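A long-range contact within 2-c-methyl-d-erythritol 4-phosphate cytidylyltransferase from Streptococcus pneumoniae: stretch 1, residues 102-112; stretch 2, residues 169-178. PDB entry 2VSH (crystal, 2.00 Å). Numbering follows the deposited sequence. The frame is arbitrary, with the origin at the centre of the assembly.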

# COMPACT_ATOMS: atom_id res chain seq x y z
N PRO A 102 -6.42 38.40 -7.61
CA PRO A 102 -5.52 38.06 -8.72
C PRO A 102 -4.17 37.51 -8.23
O PRO A 102 -3.53 38.11 -7.37
CB PRO A 102 -5.36 39.38 -9.47
CG PRO A 102 -6.67 40.10 -9.21
CD PRO A 102 -7.02 39.74 -7.79
N LEU A 103 -3.77 36.37 -8.77
CA LEU A 103 -2.56 35.67 -8.34
C LEU A 103 -1.30 36.45 -8.59
O LEU A 103 -1.19 37.17 -9.58
CB LEU A 103 -2.42 34.35 -9.10
CG LEU A 103 -3.36 33.17 -8.86
CD1 LEU A 103 -3.14 32.21 -10.01
CD2 LEU A 103 -3.11 32.48 -7.50
N THR A 104 -0.33 36.29 -7.69
CA THR A 104 1.04 36.74 -7.94
C THR A 104 1.90 35.47 -8.02
O THR A 104 1.39 34.38 -7.72
CB THR A 104 1.58 37.69 -6.82
OG1 THR A 104 1.75 36.94 -5.60
CG2 THR A 104 0.66 38.89 -6.60
N PRO A 105 3.17 35.59 -8.45
CA PRO A 105 4.04 34.40 -8.56
C PRO A 105 4.33 33.66 -7.25
O PRO A 105 4.74 32.50 -7.29
CB PRO A 105 5.36 34.98 -9.09
CG PRO A 105 4.97 36.22 -9.77
CD PRO A 105 3.87 36.80 -8.92
N GLU A 106 4.17 34.34 -6.12
CA GLU A 106 4.57 33.76 -4.84
C GLU A 106 3.41 33.13 -4.07
O GLU A 106 3.64 32.40 -3.11
CB GLU A 106 5.35 34.77 -3.97
CG GLU A 106 6.78 35.08 -4.49
CD GLU A 106 7.61 33.81 -4.78
OE1 GLU A 106 7.70 32.91 -3.92
OE2 GLU A 106 8.18 33.71 -5.89
N ASP A 107 2.18 33.35 -4.53
CA ASP A 107 1.00 32.75 -3.88
C ASP A 107 1.04 31.23 -3.96
O ASP A 107 1.33 30.67 -5.01
CB ASP A 107 -0.30 33.27 -4.50
CG ASP A 107 -0.53 34.75 -4.26
OD1 ASP A 107 -0.01 35.28 -3.25
OD2 ASP A 107 -1.19 35.39 -5.09
N ILE A 108 0.74 30.57 -2.84
CA ILE A 108 0.91 29.12 -2.69
C ILE A 108 -0.44 28.42 -2.45
O ILE A 108 -1.34 29.01 -1.85
CB ILE A 108 1.90 28.84 -1.52
CG1 ILE A 108 3.35 29.05 -1.98
CG2 ILE A 108 1.73 27.43 -0.96
CD1 ILE A 108 4.29 29.35 -0.82
N VAL A 109 -0.60 27.20 -2.95
CA VAL A 109 -1.76 26.38 -2.62
C VAL A 109 -1.29 25.09 -1.94
O VAL A 109 -0.39 24.41 -2.44
CB VAL A 109 -2.71 26.08 -3.84
CG1 VAL A 109 -2.01 25.25 -4.94
CG2 VAL A 109 -4.00 25.39 -3.39
N VAL A 110 -1.88 24.80 -0.79
CA VAL A 110 -1.69 23.52 -0.11
C VAL A 110 -2.83 22.59 -0.55
O VAL A 110 -3.95 22.70 -0.04
CB VAL A 110 -1.66 23.69 1.45
CG1 VAL A 110 -1.44 22.33 2.16
CG2 VAL A 110 -0.56 24.66 1.89
N THR A 111 -2.55 21.70 -1.51
CA THR A 111 -3.55 20.77 -2.02
C THR A 111 -3.63 19.50 -1.18
O THR A 111 -2.61 19.00 -0.71
CB THR A 111 -3.34 20.39 -3.53
OG1 THR A 111 -2.19 19.55 -3.67
CG2 THR A 111 -3.20 21.64 -4.41
N HIS A 112 -4.85 18.99 -0.99
CA HIS A 112 -5.06 17.87 -0.07
C HIS A 112 -6.35 17.13 -0.40
O HIS A 112 -7.36 17.76 -0.73
CB HIS A 112 -5.09 18.39 1.39
CG HIS A 112 -5.16 17.31 2.42
ND1 HIS A 112 -4.11 16.45 2.66
CD2 HIS A 112 -6.15 16.94 3.27
CE1 HIS A 112 -4.44 15.60 3.62
NE2 HIS A 112 -5.68 15.87 4.00
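Stretch 2 (169-178) QTPQTFRCKD

How does stretch 2 run relative to stretch 1? It lies alongside as an antiparallel strand: residues 172-175 pair with 108-111, and His112 lies beside Pro171; the two axes approach to 4.6 Å, and their N-to-C directions differ by 161°. The chain turns a corner at Thr170, and a cis peptide bond precedes Pro171. It stays extended to Arg175, whose phi/psi of -69/133 is still that of a strand, and then winds into a helix at Cys176, with phi/psi of -55/-48. Val109 and Phe174 form one hydrogen-bonded pair, with Val109 N to Phe174 O at 2.9 Å and Phe174 N to Val109 O at 3.3 Å. Thr111 and Gln172 form the other, with Thr111 N to Gln172 O and Gln172 N to Thr111 O both at 2.9 Å. Between them, the non-hydrogen-bonded pair Val110 and Thr173 brings the backbones closer, CA to CA 4.5 Å.

What does Cys176, which has the largest area covered by stretch 1, do where the strand gives way to helix? Its backbone continues the ladder by one more bond, Cys176 N to Asp107 O at 3.0 Å, although the residue already belongs to the helix. Its side chain points toward stretch 1, with chi1 in the m well. There Cys176 CB packs 3.5 Å from Leu103 CD2, and Cys176 SG lies 3.8 Å from Val109 CB, so one small side chain touches both the loop and the strand of stretch 1. Close by, water 1 donates to Thr104 O and Asp107 O and accepts from Lys177 N, each at 2.8 Å, tying the turn to the first turn of the helix.

How does Arg175, nearly as well covered, hold the turn of stretch 1? It occupies the N-cap position, and its side chain reaches the type I turn from Thr104 to Asp107. Arg175 NE donates to Glu106 OE1 at 3.1 Å with an almost straight angle of 171°, forming a salt bridge in which the carboxylate oxygen meets the edge of the guanidinium. Glu106 starts away from stretch 2 at its CA-to-CB bond, but its end comes nearer and makes this contact possible. Nearer the backbone, Arg175 CD lies 3.5 Å from Pro105 O, and Arg175 CA makes a CA-H...O contact of 3.3 Å with Asp107 O.

What does Thr111 add at the other end of the ladder? Its side chain shares a face of the sheet with Val109, Gln172 and Phe174. With chi1 near 71°, Thr111 OG1 donates to Gln172 O at 2.6 Å, so that carbonyl receives both the amide and the hydroxyl of one residue. Thr111 CG2 meets Phe174 CZ at 3.7 Å, while Val109 CG1 approaches Phe174 CE1 to 3.5 Å; the phenylalanine ring thus touches both neighbours on that face. Val110, whose side chain is on the other face with that of Thr173, packs its CG1 3.6 Å from Pro171 CB.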

# COMPACT_ATOMS: atom_id res chain seq x y z
N GLN A 169 1.48 10.63 -0.01
CA GLN A 169 0.24 11.06 0.62
C GLN A 169 -0.08 12.45 0.10
O GLN A 169 0.48 12.87 -0.91
CB GLN A 169 0.39 11.07 2.14
CG GLN A 169 0.86 9.75 2.76
CD GLN A 169 0.87 9.79 4.29
OE1 GLN A 169 1.13 10.83 4.90
NE2 GLN A 169 0.55 8.66 4.91
N THR A 170 -0.98 13.15 0.78
CA THR A 170 -1.12 14.59 0.60
C THR A 170 -1.05 15.22 2.00
O THR A 170 -1.23 14.51 2.98
CB THR A 170 -2.38 14.99 -0.23
OG1 THR A 170 -3.58 14.84 0.54
CG2 THR A 170 -2.48 14.19 -1.55
N PRO A 171 -0.79 16.55 2.10
CA PRO A 171 -0.66 17.60 1.06
C PRO A 171 0.42 17.49 -0.02
O PRO A 171 1.44 16.80 0.13
CB PRO A 171 -0.44 18.89 1.88
CG PRO A 171 -1.04 18.62 3.19
CD PRO A 171 -0.74 17.14 3.45
N GLN A 172 0.15 18.17 -1.13
CA GLN A 172 1.12 18.49 -2.15
C GLN A 172 1.01 20.00 -2.34
O GLN A 172 -0.08 20.53 -2.61
CB GLN A 172 0.81 17.73 -3.44
CG GLN A 172 0.82 16.23 -3.25
CD GLN A 172 0.60 15.43 -4.54
OE1 GLN A 172 1.21 14.39 -4.73
NE2 GLN A 172 -0.28 15.91 -5.41
N THR A 173 2.14 20.69 -2.18
CA THR A 173 2.15 22.14 -2.01
C THR A 173 3.08 22.81 -3.02
O THR A 173 4.19 22.35 -3.27
CB THR A 173 2.54 22.50 -0.55
OG1 THR A 173 1.59 21.89 0.34
CG2 THR A 173 2.55 24.02 -0.32
N PHE A 174 2.62 23.92 -3.60
CA PHE A 174 3.35 24.58 -4.66
C PHE A 174 2.76 25.96 -4.98
O PHE A 174 1.63 26.25 -4.61
CB PHE A 174 3.40 23.68 -5.93
CG PHE A 174 2.11 22.97 -6.23
CD1 PHE A 174 1.01 23.67 -6.72
CD2 PHE A 174 1.99 21.60 -6.03
CE1 PHE A 174 -0.19 23.01 -6.98
CE2 PHE A 174 0.80 20.94 -6.30
CZ PHE A 174 -0.29 21.65 -6.77
N ARG A 175 3.52 26.78 -5.69
CA ARG A 175 3.03 28.09 -6.14
C ARG A 175 1.98 27.86 -7.20
O ARG A 175 2.15 27.02 -8.09
CB ARG A 175 4.18 28.94 -6.67
CG ARG A 175 5.08 29.48 -5.56
CD ARG A 175 6.51 29.79 -6.00
NE ARG A 175 7.33 29.94 -4.80
CZ ARG A 175 7.96 28.95 -4.17
NH1 ARG A 175 7.94 27.71 -4.61
NH2 ARG A 175 8.63 29.22 -3.06
N CYS A 176 0.85 28.55 -7.07
CA CYS A 176 -0.28 28.42 -7.99
C CYS A 176 0.14 28.66 -9.44
O CYS A 176 -0.20 27.88 -10.30
CB CYS A 176 -1.37 29.43 -7.63
SG CYS A 176 -2.12 29.18 -6.00
N LYS A 177 0.89 29.75 -9.68
CA LYS A 177 1.37 30.11 -11.03
C LYS A 177 2.26 29.01 -11.60
O LYS A 177 2.11 28.65 -12.78
CB LYS A 177 2.13 31.45 -11.01
CG LYS A 177 2.44 32.05 -12.39
CD LYS A 177 3.39 33.25 -12.28
CE LYS A 177 3.75 33.90 -13.64
NZ LYS A 177 4.47 33.00 -14.61
N ASP A 178 3.14 28.46 -10.75
CA ASP A 178 4.04 27.39 -11.15
C ASP A 178 3.27 26.17 -11.65
O ASP A 178 3.61 25.62 -12.71
CB ASP A 178 4.97 26.98 -10.02
CG ASP A 178 6.13 27.94 -9.84
OD1 ASP A 178 6.16 29.00 -10.51
OD2 ASP A 178 7.01 27.62 -9.02
O HOH W 1 1.31 31.55 -7.64
O HOH W 2 5.35 31.45 -9.54